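Serine/threonine-protein kinase Tel1 (Chaetomium thermophilum, PDB 6SKY) probably phosphorylates serine and threonine residues followed by glutamine in other proteins, using ATP, to start checkpoint signalling at sites of DNA damage. Local coordinates at residues M1433-L1438 / Y1457-G1462; R1468-L1473 / Y1522-F1527; E2704-V2709 / L2933-S2938; V2796-T2801 / N2925-V2930. One frame throughout, in Å; residues are numbered along the deposited sequence.

Interaction 1 (M1433-L1438 / Y1457-G1462)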
# COMPACT_ATOMS: atom_id res chain seq x y z
N MET A 1433 -5.22 -75.51 5.64
CA MET A 1433 -6.36 -75.49 6.54
C MET A 1433 -6.05 -76.24 7.83
O MET A 1433 -6.35 -75.75 8.93
CB MET A 1433 -7.58 -76.10 5.85
CG MET A 1433 -8.72 -76.34 6.80
SD MET A 1433 -9.49 -77.95 6.58
CE MET A 1433 -10.53 -78.00 8.02
N LEU A 1434 -5.45 -77.42 7.72
CA LEU A 1434 -5.17 -78.23 8.90
C LEU A 1434 -4.16 -77.54 9.80
O LEU A 1434 -4.34 -77.50 11.03
CB LEU A 1434 -4.67 -79.61 8.48
CG LEU A 1434 -5.75 -80.59 8.04
CD1 LEU A 1434 -5.13 -81.84 7.47
CD2 LEU A 1434 -6.65 -80.92 9.20
N LEU A 1435 -3.08 -77.02 9.23
CA LEU A 1435 -2.10 -76.30 10.04
C LEU A 1435 -2.74 -75.12 10.76
O LEU A 1435 -2.63 -74.98 11.98
CB LEU A 1435 -0.94 -75.83 9.16
CG LEU A 1435 -0.04 -76.91 8.58
CD1 LEU A 1435 0.99 -76.31 7.66
CD2 LEU A 1435 0.63 -77.68 9.68
N HIS A 1436 -3.43 -74.26 10.00
CA HIS A 1436 -4.03 -73.06 10.57
C HIS A 1436 -5.11 -73.38 11.58
O HIS A 1436 -5.40 -72.54 12.44
CB HIS A 1436 -4.58 -72.20 9.44
CG HIS A 1436 -5.20 -70.92 9.89
ND1 HIS A 1436 -6.54 -70.81 10.19
CD2 HIS A 1436 -4.67 -69.69 10.08
CE1 HIS A 1436 -6.81 -69.57 10.55
NE2 HIS A 1436 -5.69 -68.87 10.50
N SER A 1437 -5.71 -74.57 11.52
CA SER A 1437 -6.73 -74.92 12.49
C SER A 1437 -6.15 -75.56 13.75
O SER A 1437 -6.66 -75.33 14.85
CB SER A 1437 -7.75 -75.87 11.86
OG SER A 1437 -8.24 -75.34 10.65
N LEU A 1438 -5.10 -76.37 13.61
CA LEU A 1438 -4.46 -76.95 14.78
C LEU A 1438 -3.67 -75.92 15.57
O LEU A 1438 -3.38 -76.16 16.75
CB LEU A 1438 -3.53 -78.09 14.36
CG LEU A 1438 -4.21 -79.30 13.73
CD1 LEU A 1438 -3.18 -80.20 13.10
CD2 LEU A 1438 -5.01 -80.03 14.78
N TYR A 1457 4.24 -83.69 12.10
CA TYR A 1457 4.10 -84.61 10.98
C TYR A 1457 3.75 -83.87 9.70
O TYR A 1457 4.33 -84.15 8.64
CB TYR A 1457 3.05 -85.67 11.29
CG TYR A 1457 2.79 -86.58 10.11
CD1 TYR A 1457 3.64 -87.63 9.81
CD2 TYR A 1457 1.69 -86.38 9.29
CE1 TYR A 1457 3.41 -88.45 8.73
CE2 TYR A 1457 1.45 -87.20 8.21
CZ TYR A 1457 2.31 -88.24 7.94
OH TYR A 1457 2.06 -89.05 6.86
N LEU A 1458 2.81 -82.93 9.78
CA LEU A 1458 2.37 -82.23 8.58
C LEU A 1458 3.48 -81.36 8.01
O LEU A 1458 3.72 -81.36 6.80
CB LEU A 1458 1.13 -81.39 8.89
CG LEU A 1458 -0.13 -82.20 9.15
CD1 LEU A 1458 -1.23 -81.32 9.69
CD2 LEU A 1458 -0.57 -82.87 7.87
N ILE A 1459 4.17 -80.60 8.86
CA ILE A 1459 5.25 -79.75 8.36
C ILE A 1459 6.36 -80.61 7.77
O ILE A 1459 6.97 -80.25 6.76
CB ILE A 1459 5.79 -78.84 9.47
CG1 ILE A 1459 4.67 -77.98 10.05
CG2 ILE A 1459 6.87 -77.93 8.92
CD1 ILE A 1459 5.13 -77.10 11.18
N LYS A 1460 6.62 -81.77 8.37
CA LYS A 1460 7.69 -82.63 7.89
C LYS A 1460 7.33 -83.26 6.55
O LYS A 1460 8.17 -83.34 5.65
CB LYS A 1460 8.01 -83.69 8.93
CG LYS A 1460 9.45 -84.15 8.96
CD LYS A 1460 9.73 -84.92 10.23
CE LYS A 1460 11.22 -85.17 10.41
NZ LYS A 1460 11.51 -85.88 11.67
N ARG A 1461 6.09 -83.71 6.40
CA ARG A 1461 5.69 -84.42 5.19
C ARG A 1461 5.38 -83.48 4.03
O ARG A 1461 5.62 -83.84 2.88
CB ARG A 1461 4.47 -85.30 5.48
CG ARG A 1461 4.81 -86.71 5.93
CD ARG A 1461 5.45 -87.52 4.82
NE ARG A 1461 5.06 -88.92 4.87
CZ ARG A 1461 5.83 -89.91 5.32
NH1 ARG A 1461 5.38 -91.15 5.33
NH2 ARG A 1461 7.05 -89.65 5.77
N GLY A 1462 4.84 -82.29 4.30
CA GLY A 1462 4.49 -81.38 3.23
C GLY A 1462 5.60 -80.43 2.86
O GLY A 1462 5.33 -79.33 2.37

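Interaction 2 (R1468-L1473 / Y1522-F1527)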
# COMPACT_ATOMS: atom_id res chain seq x y z
N ARG A 1468 6.77 -74.26 -2.31
CA ARG A 1468 6.09 -73.56 -3.38
C ARG A 1468 5.20 -72.44 -2.87
O ARG A 1468 4.67 -71.68 -3.68
CB ARG A 1468 5.23 -74.53 -4.20
CG ARG A 1468 5.97 -75.76 -4.68
CD ARG A 1468 4.98 -76.80 -5.17
NE ARG A 1468 5.61 -78.09 -5.40
CZ ARG A 1468 4.95 -79.21 -5.66
NH1 ARG A 1468 5.60 -80.35 -5.86
NH2 ARG A 1468 3.62 -79.19 -5.73
N THR A 1469 5.04 -72.32 -1.56
CA THR A 1469 4.15 -71.33 -0.95
C THR A 1469 4.87 -70.69 0.23
O THR A 1469 4.52 -70.92 1.39
CB THR A 1469 2.83 -71.96 -0.51
OG1 THR A 1469 2.44 -72.94 -1.48
CG2 THR A 1469 1.75 -70.91 -0.42
N PRO A 1470 5.90 -69.88 -0.04
CA PRO A 1470 6.61 -69.23 1.07
C PRO A 1470 5.81 -68.15 1.74
O PRO A 1470 6.06 -67.85 2.91
CB PRO A 1470 7.85 -68.66 0.39
CG PRO A 1470 7.40 -68.37 -0.99
CD PRO A 1470 6.41 -69.45 -1.34
N SER A 1471 4.85 -67.54 1.04
CA SER A 1471 4.03 -66.50 1.64
C SER A 1471 3.11 -67.06 2.71
O SER A 1471 2.81 -66.37 3.69
CB SER A 1471 3.23 -65.78 0.57
OG SER A 1471 4.07 -65.36 -0.48
N PHE A 1472 2.63 -68.29 2.54
CA PHE A 1472 1.86 -68.93 3.60
C PHE A 1472 2.75 -69.29 4.78
O PHE A 1472 2.36 -69.11 5.94
CB PHE A 1472 1.16 -70.18 3.08
CG PHE A 1472 0.69 -71.11 4.16
CD1 PHE A 1472 -0.52 -70.89 4.79
CD2 PHE A 1472 1.46 -72.18 4.55
CE1 PHE A 1472 -0.95 -71.73 5.79
CE2 PHE A 1472 1.03 -73.02 5.55
CZ PHE A 1472 -0.17 -72.80 6.17
N LEU A 1473 3.94 -69.83 4.49
CA LEU A 1473 4.80 -70.30 5.56
C LEU A 1473 5.35 -69.15 6.39
O LEU A 1473 5.54 -69.31 7.59
CB LEU A 1473 5.95 -71.13 4.98
CG LEU A 1473 6.83 -71.79 6.03
CD1 LEU A 1473 5.99 -72.59 7.00
CD2 LEU A 1473 7.84 -72.67 5.37
N TYR A 1522 15.19 -73.43 5.79
CA TYR A 1522 14.24 -73.28 4.70
C TYR A 1522 14.82 -72.41 3.59
O TYR A 1522 15.53 -71.44 3.86
CB TYR A 1522 12.94 -72.67 5.21
CG TYR A 1522 11.89 -72.45 4.14
CD1 TYR A 1522 11.00 -73.45 3.80
CD2 TYR A 1522 11.80 -71.25 3.46
CE1 TYR A 1522 10.05 -73.26 2.83
CE2 TYR A 1522 10.86 -71.05 2.49
CZ TYR A 1522 9.99 -72.06 2.18
OH TYR A 1522 9.04 -71.86 1.20
N ASP A 1523 14.51 -72.76 2.35
CA ASP A 1523 14.90 -71.97 1.20
C ASP A 1523 14.05 -72.41 0.02
O ASP A 1523 13.88 -73.61 -0.21
CB ASP A 1523 16.39 -72.15 0.87
CG ASP A 1523 16.87 -71.21 -0.22
OD1 ASP A 1523 16.08 -70.35 -0.66
OD2 ASP A 1523 18.04 -71.33 -0.63
N SER A 1524 13.51 -71.44 -0.71
CA SER A 1524 12.53 -71.75 -1.74
C SER A 1524 12.85 -71.00 -3.02
O SER A 1524 13.34 -69.87 -2.98
CB SER A 1524 11.12 -71.38 -1.28
OG SER A 1524 10.19 -71.46 -2.35
N PRO A 1525 12.59 -71.62 -4.18
CA PRO A 1525 12.70 -70.88 -5.44
C PRO A 1525 11.55 -69.92 -5.68
O PRO A 1525 11.64 -69.08 -6.57
CB PRO A 1525 12.70 -71.99 -6.49
CG PRO A 1525 11.90 -73.08 -5.86
CD PRO A 1525 12.23 -73.03 -4.39
N GLU A 1526 10.47 -70.03 -4.90
CA GLU A 1526 9.28 -69.23 -5.12
C GLU A 1526 9.42 -67.81 -4.58
O GLU A 1526 8.50 -67.01 -4.78
CB GLU A 1526 8.07 -69.90 -4.47
CG GLU A 1526 6.82 -69.89 -5.31
CD GLU A 1526 6.85 -70.93 -6.41
OE1 GLU A 1526 7.80 -71.74 -6.45
OE2 GLU A 1526 5.92 -70.95 -7.24
N PHE A 1527 10.52 -67.49 -3.90
CA PHE A 1527 10.75 -66.13 -3.46
C PHE A 1527 10.81 -65.20 -4.67
O PHE A 1527 11.56 -65.44 -5.61
CB PHE A 1527 12.06 -66.05 -2.68
CG PHE A 1527 11.94 -66.52 -1.26
CD1 PHE A 1527 10.80 -66.27 -0.53
CD2 PHE A 1527 12.98 -67.21 -0.67
CE1 PHE A 1527 10.70 -66.70 0.77
CE2 PHE A 1527 12.88 -67.65 0.63
CZ PHE A 1527 11.74 -67.40 1.35

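Interaction 3 (E2704-V2709 / L2933-S2938)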
# COMPACT_ATOMS: atom_id res chain seq x y z
N GLU A 2704 -21.28 -8.15 -39.04
CA GLU A 2704 -22.59 -8.47 -38.51
C GLU A 2704 -23.02 -9.87 -38.91
O GLU A 2704 -23.52 -10.64 -38.08
CB GLU A 2704 -23.61 -7.44 -39.00
CG GLU A 2704 -23.14 -6.02 -38.87
CD GLU A 2704 -23.14 -5.28 -40.19
OE1 GLU A 2704 -23.43 -5.91 -41.22
OE2 GLU A 2704 -22.86 -4.06 -40.20
N THR A 2705 -22.82 -10.23 -40.18
CA THR A 2705 -23.21 -11.56 -40.63
C THR A 2705 -22.34 -12.63 -39.99
O THR A 2705 -22.83 -13.71 -39.63
CB THR A 2705 -23.13 -11.64 -42.15
OG1 THR A 2705 -24.13 -10.78 -42.71
CG2 THR A 2705 -23.38 -13.05 -42.63
N ARG A 2706 -21.05 -12.35 -39.82
CA ARG A 2706 -20.17 -13.30 -39.15
C ARG A 2706 -20.60 -13.55 -37.72
O ARG A 2706 -20.66 -14.70 -37.27
CB ARG A 2706 -18.73 -12.81 -39.20
CG ARG A 2706 -18.18 -12.72 -40.58
CD ARG A 2706 -16.75 -12.26 -40.59
NE ARG A 2706 -15.84 -13.34 -40.28
CZ ARG A 2706 -14.52 -13.22 -40.24
NH1 ARG A 2706 -13.75 -14.26 -39.95
NH2 ARG A 2706 -13.96 -12.05 -40.51
N ILE A 2707 -20.93 -12.49 -36.98
CA ILE A 2707 -21.34 -12.65 -35.60
C ILE A 2707 -22.69 -13.36 -35.52
O ILE A 2707 -22.91 -14.18 -34.62
CB ILE A 2707 -21.37 -11.30 -34.88
CG1 ILE A 2707 -19.97 -10.71 -34.82
CG2 ILE A 2707 -21.86 -11.47 -33.49
CD1 ILE A 2707 -19.87 -9.48 -33.98
N ALA A 2708 -23.59 -13.09 -36.45
CA ALA A 2708 -24.87 -13.78 -36.44
C ALA A 2708 -24.71 -15.27 -36.71
O ALA A 2708 -25.33 -16.10 -36.03
CB ALA A 2708 -25.81 -13.16 -37.47
N VAL A 2709 -23.86 -15.63 -37.67
CA VAL A 2709 -23.61 -17.04 -37.96
C VAL A 2709 -22.94 -17.71 -36.78
O VAL A 2709 -23.24 -18.87 -36.45
CB VAL A 2709 -22.78 -17.17 -39.24
CG1 VAL A 2709 -22.26 -18.58 -39.38
CG2 VAL A 2709 -23.61 -16.82 -40.44
N LEU A 2933 -14.48 -13.60 -30.79
CA LEU A 2933 -14.41 -15.00 -31.17
C LEU A 2933 -15.11 -15.27 -32.49
O LEU A 2933 -14.84 -16.30 -33.11
CB LEU A 2933 -15.03 -15.86 -30.08
CG LEU A 2933 -14.31 -15.93 -28.74
CD1 LEU A 2933 -15.11 -16.73 -27.78
CD2 LEU A 2933 -12.95 -16.54 -28.90
N ALA A 2934 -15.98 -14.38 -32.95
CA ALA A 2934 -16.72 -14.63 -34.17
C ALA A 2934 -15.92 -14.32 -35.42
O ALA A 2934 -16.27 -14.81 -36.49
CB ALA A 2934 -18.00 -13.80 -34.18
N VAL A 2935 -14.87 -13.52 -35.30
CA VAL A 2935 -14.05 -13.13 -36.44
C VAL A 2935 -12.69 -13.83 -36.42
O VAL A 2935 -11.77 -13.40 -37.09
CB VAL A 2935 -13.89 -11.61 -36.49
CG1 VAL A 2935 -15.23 -10.96 -36.64
CG2 VAL A 2935 -13.22 -11.11 -35.25
N LEU A 2936 -12.56 -14.91 -35.66
CA LEU A 2936 -11.36 -15.71 -35.69
C LEU A 2936 -11.42 -16.71 -36.83
O LEU A 2936 -12.50 -17.05 -37.32
CB LEU A 2936 -11.16 -16.43 -34.36
CG LEU A 2936 -10.71 -15.59 -33.17
CD1 LEU A 2936 -10.72 -16.42 -31.94
CD2 LEU A 2936 -9.35 -15.05 -33.41
N TYR A 2937 -10.25 -17.17 -37.25
CA TYR A 2937 -10.16 -18.13 -38.34
C TYR A 2937 -10.90 -19.41 -37.97
O TYR A 2937 -10.97 -19.81 -36.81
CB TYR A 2937 -8.70 -18.43 -38.64
CG TYR A 2937 -8.49 -19.41 -39.75
CD1 TYR A 2937 -9.04 -19.21 -41.00
CD2 TYR A 2937 -7.71 -20.54 -39.56
CE1 TYR A 2937 -8.84 -20.10 -42.01
CE2 TYR A 2937 -7.51 -21.43 -40.56
CZ TYR A 2937 -8.08 -21.21 -41.79
OH TYR A 2937 -7.87 -22.11 -42.80
N SER A 2938 -11.45 -20.08 -38.99
CA SER A 2938 -12.30 -21.23 -38.74
C SER A 2938 -11.52 -22.44 -38.25
O SER A 2938 -12.07 -23.29 -37.55
CB SER A 2938 -13.07 -21.60 -40.00
OG SER A 2938 -12.23 -22.23 -40.93

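Interaction 4 (V2796-T2801 / N2925-V2930)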
# COMPACT_ATOMS: atom_id res chain seq x y z
N VAL A 2796 -7.18 -12.44 -29.95
CA VAL A 2796 -7.51 -12.79 -28.57
C VAL A 2796 -6.21 -12.95 -27.80
O VAL A 2796 -5.20 -13.36 -28.38
CB VAL A 2796 -8.36 -14.07 -28.50
CG1 VAL A 2796 -9.76 -13.80 -28.96
CG2 VAL A 2796 -7.73 -15.15 -29.34
N PRO A 2797 -6.18 -12.64 -26.51
CA PRO A 2797 -4.92 -12.79 -25.77
C PRO A 2797 -4.55 -14.24 -25.51
O PRO A 2797 -3.35 -14.55 -25.43
CB PRO A 2797 -5.20 -12.04 -24.46
CG PRO A 2797 -6.65 -12.05 -24.33
CD PRO A 2797 -7.22 -12.01 -25.69
N PHE A 2798 -5.52 -15.13 -25.39
CA PHE A 2798 -5.29 -16.54 -25.16
C PHE A 2798 -6.58 -17.28 -25.48
O PHE A 2798 -7.60 -16.67 -25.77
CB PHE A 2798 -4.82 -16.81 -23.73
CG PHE A 2798 -5.54 -16.02 -22.68
CD1 PHE A 2798 -4.97 -14.89 -22.13
CD2 PHE A 2798 -6.77 -16.41 -22.22
CE1 PHE A 2798 -5.62 -14.18 -21.17
CE2 PHE A 2798 -7.42 -15.69 -21.26
CZ PHE A 2798 -6.84 -14.58 -20.74
N ARG A 2799 -6.51 -18.60 -25.43
CA ARG A 2799 -7.67 -19.44 -25.75
C ARG A 2799 -8.50 -19.66 -24.49
O ARG A 2799 -8.05 -20.28 -23.54
CB ARG A 2799 -7.23 -20.78 -26.34
CG ARG A 2799 -8.38 -21.61 -26.78
CD ARG A 2799 -7.96 -22.87 -27.46
NE ARG A 2799 -9.10 -23.52 -28.07
CZ ARG A 2799 -9.40 -23.43 -29.35
NH1 ARG A 2799 -10.46 -24.03 -29.83
NH2 ARG A 2799 -8.63 -22.74 -30.16
N LEU A 2800 -9.71 -19.12 -24.50
CA LEU A 2800 -10.65 -19.26 -23.39
C LEU A 2800 -12.05 -19.51 -23.94
O LEU A 2800 -13.01 -18.82 -23.59
CB LEU A 2800 -10.63 -18.03 -22.49
CG LEU A 2800 -11.05 -18.17 -21.04
CD1 LEU A 2800 -10.16 -19.15 -20.34
CD2 LEU A 2800 -10.96 -16.84 -20.37
N THR A 2801 -12.18 -20.47 -24.84
CA THR A 2801 -13.47 -20.77 -25.44
C THR A 2801 -14.41 -21.38 -24.39
O THR A 2801 -14.07 -21.52 -23.23
CB THR A 2801 -13.30 -21.68 -26.64
OG1 THR A 2801 -12.89 -22.98 -26.20
CG2 THR A 2801 -12.25 -21.13 -27.54
N ASN A 2925 -12.24 -10.45 -20.27
CA ASN A 2925 -13.34 -9.91 -21.06
C ASN A 2925 -13.08 -10.04 -22.55
O ASN A 2925 -13.97 -10.42 -23.31
CB ASN A 2925 -13.59 -8.44 -20.72
CG ASN A 2925 -14.45 -8.26 -19.50
OD1 ASN A 2925 -14.25 -7.34 -18.73
ND2 ASN A 2925 -15.42 -9.14 -19.33
N GLN A 2926 -11.86 -9.72 -22.99
CA GLN A 2926 -11.60 -9.78 -24.42
C GLN A 2926 -11.27 -11.17 -24.91
O GLN A 2926 -11.29 -11.40 -26.12
CB GLN A 2926 -10.50 -8.80 -24.81
CG GLN A 2926 -9.18 -9.03 -24.14
CD GLN A 2926 -8.14 -8.03 -24.57
OE1 GLN A 2926 -7.40 -8.26 -25.53
NE2 GLN A 2926 -8.06 -6.91 -23.87
N ALA A 2927 -11.00 -12.12 -24.01
CA ALA A 2927 -10.75 -13.49 -24.44
C ALA A 2927 -12.03 -14.29 -24.63
O ALA A 2927 -12.02 -15.26 -25.38
CB ALA A 2927 -9.86 -14.20 -23.43
N THR A 2928 -13.12 -13.91 -23.96
CA THR A 2928 -14.38 -14.63 -24.04
C THR A 2928 -15.45 -13.85 -24.80
O THR A 2928 -16.60 -14.28 -24.82
CB THR A 2928 -14.90 -14.96 -22.64
OG1 THR A 2928 -14.86 -13.79 -21.83
CG2 THR A 2928 -14.06 -16.02 -21.99
N SER A 2929 -15.08 -12.75 -25.44
CA SER A 2929 -16.06 -11.90 -26.10
C SER A 2929 -16.55 -12.53 -27.39
O SER A 2929 -15.76 -13.03 -28.19
CB SER A 2929 -15.43 -10.54 -26.39
OG SER A 2929 -16.34 -9.69 -27.05
N VAL A 2930 -17.86 -12.49 -27.61
CA VAL A 2930 -18.44 -13.10 -28.80
C VAL A 2930 -18.09 -12.30 -30.05
O VAL A 2930 -18.02 -12.85 -31.15
CB VAL A 2930 -19.96 -13.26 -28.62
CG1 VAL A 2930 -20.61 -13.70 -29.91
CG2 VAL A 2930 -20.24 -14.26 -27.54

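Interaction 1 (M1433-L1438 / Y1457-G1462)
Two neighbouring helices run nearly antiparallel here, the axes of helix 1433-1438 and helix 1457-1461 coming within 10.9 Å at an angle of 149° between their directions, with the CA atoms of Leu1435 and Leu1458 paired most closely at 7.6 Å. The contact between them is purely apolar. Leu1458 is its centre: its CB-CG-CD1 arm projects into the groove between the helices, held there by a chi1 of -70° that sets CG beside the backbone N and anti to the carbonyl carbon. Leu1434 and Leu1438, one turn apart, both receive the tip of that arm. Leu1458 CD1 lies 4.0 Å from Leu1434 CB, and it meets Leu1438 CD1 at 4.1 Å where the two side chains cross at roughly a right angle. Leu1435 passes on another side. It slides past Leu1458 in the opposite direction, so that its CD2 rests 3.8 Å from Leu1458 CB; the Leu1435 and Ile1459 side chains cross obliquely, the same CD2 lying 4.1 Å from Ile1459 CG1. The one side-chain hydrogen bond in the first helix lies off this interface: Ser1437 OG binds back to Met1433 O, which also accepts from Ser1437 N, so two donors grip that carbonyl. Beyond the pair, Leu1435 and Ile1459 both lean on Tyr1476 of helix 1470-1487, and Ile1459 continues onto Trp1514, Phe1515 and Tyr1518 of helix 1502-1521, extending the apolar layer to two helices further along the chain. Antiparallel neighbouring helices stacked through apolar side chains are consistent with the alpha solenoid of this kinase.

Interaction 2 (R1468-L1473 / Y1522-F1527)
Pro1470, the first residue of helix 1470-1487, is the side chain on which this alpha-solenoid contact turns: a helix start packed against the loop 1522-1527 that follows helix 1502-1521. Three side chains of the loop meet its ring. Phe1527 slides past it in the opposite direction, placing CE1 3.5 Å from Pro1470 CB; Glu1526 crosses at about a right angle, with CB 3.6 Å from Pro1470 CD; and Tyr1522 brings its edge, Pro1470 CB lying near the plane of the ring. One turn further along the helix, Leu1473 meets Tyr1522 differently. The two reach toward each other tip to tip, and Leu1473 CD2 stands over a face of the phenol in a CH-pi contact, 3.8 Å from the ring centroid and 29° off its normal. Anti torsions to the backbone N at both residues (chi1 -174° for Leu1473, 179° for Tyr1522) aim these tips at one another.

Outside this shell, the phenol is held by a hydrogen bond from Tyr1522 OH to Leu1466 O and by Phe1536, whose ring also meets Phe1527. An alanine in place of Tyr1522 would probably cost the contact its CH-pi face, its edge against Pro1470 and the tie to Leu1466, loosening the loop from the helix start. The loop is shaped from within by an ST turn at Ser1524, although the position of that hydroxyl is less sure. Arg1468 and Glu1526 carry opposite charges but form no salt bridge, Arg1468 NE being 6.8 Å from Glu1526 OE1. The side chain of Phe1527 does touch Tyr1522, its CZ sitting at the edge of the phenol ring and in its plane.

Interaction 3 (E2704-V2709 / L2933-S2938)
No polar atom is gripped across the two segments; the firmest bonds are single helical ones within 2704-2709, such as that from Ala2708 N to Glu2704 O at 2.9 Å. What joins this helix of the kinase C-lobe to the C-terminal FATC segment, FATC being a characteristic element of PIKK kinases, is a blanket of contacts under one arginine. Arg2706 sets out with CG beside its own backbone N (chi1 -64°), runs extended through chi2 and then bends at chi3 (80°), which lays the guanidinium across the turn after helix 2930-2933. One face of that flat group covers Val2935 CA, 3.7 Å below its plane and toward the rim, and the valine side chain crosses the arginine at about a right angle, with Val2935 CB 4.0 Å from Arg2706 NH2. Backbone oxygens lie around the same group without bonding to it; the nearest, Val2935 O, is 3.6 Å from Arg2706 NH1. Their partial negative charge may nonetheless attract the cation. A leucine in place of Arg2706 would be likely to lose this flat cover and the attraction to the nearby carbonyls, leaving the turn less firmly laid on the helix.

Further out, Arg2706 also touches Val2792, while Ser2938 settles on helix 2688-2697, so the FATC turn meets two C-lobe helices. Ala2934 additionally rests on Tyr2710, one turn beyond Arg2706. Beside the arginine the contact is close and apolar: the CA atoms of Ile2707 and Ala2934 approach to 5.2 Å, and Ile2707 CG1 touches Ala2934 CB at 3.7 Å.

Interaction 4 (V2796-T2801 / N2925-V2930)
The methyl of Ala2927 is ringed by three side chains of the loop 2796-2801, each turned to it in its own way. Phe2798 presents CE2, 3.6 Å from Ala2927 CB; Pro2797 offers the ring carbon CG; Leu2800 offers CB, each of these last two at 4.0 Å from the same methyl. The loop side chains are also ordered among themselves. Phe2798 adopts a chi1 of 41°, with CG in the crowded place between the backbone N and the carbonyl carbon, and its ring is thereby laid with Pro2797 CG over one face and Leu2800 CD2 at the edge, in the plane. On one flank Gln2926 crosses Pro2797 obliquely, its chain extended beyond CG, so that Gln2926 OE1 comes within 3.8 Å of Pro2797 CD. On another flank Leu2800 and Thr2928 lie side by side and point the same way, Leu2800 CD2 meeting Thr2928 CG2 at 3.6 Å. The threonine hydroxyl is occupied with Ile2924 O of the preceding helical turn, which leaves the methyl branch to do the packing.

By analogy with other PI3K-related kinases, the loop probably forms the end of the activation loop that follows the metal-binding Asp2779; helix 2916-2927 belongs to FATC. The chain's last residues supply polar ties: Thr2801 OG1 is hydrogen-bonded to Ala2944 O, and Arg2799 makes a cation-pi contact with Trp2940. Across the two segments themselves no hydrogen bond forms, so their contact rests on van der Waals fit centred on one small methyl, and without directed bonds it depends on close complementarity of shape.

In the fold
The four contacts fall into two groups at different ends of the modelled chain. Interactions 1 and 2 sit side by side in the solenoid, centres about 15 Å apart, and join where Leu1435 CD1 packs on Phe1472 CE2 at 3.9 Å. Interactions 3 and 4 share the FATC end, centres about 13 Å apart, with interaction 4 nested inside the loop that interaction 3 closes; Leu2936 CD1 and Val2796 CG1 meet at 4.1 Å. Between the centres of interactions 1 and 4 lie about 74 Å. None touches the nucleotide, but interaction 4 engages the loop that descends from the magnesium ligand Asp2779, whereas interactions 1 and 2 belong to the distant scaffold.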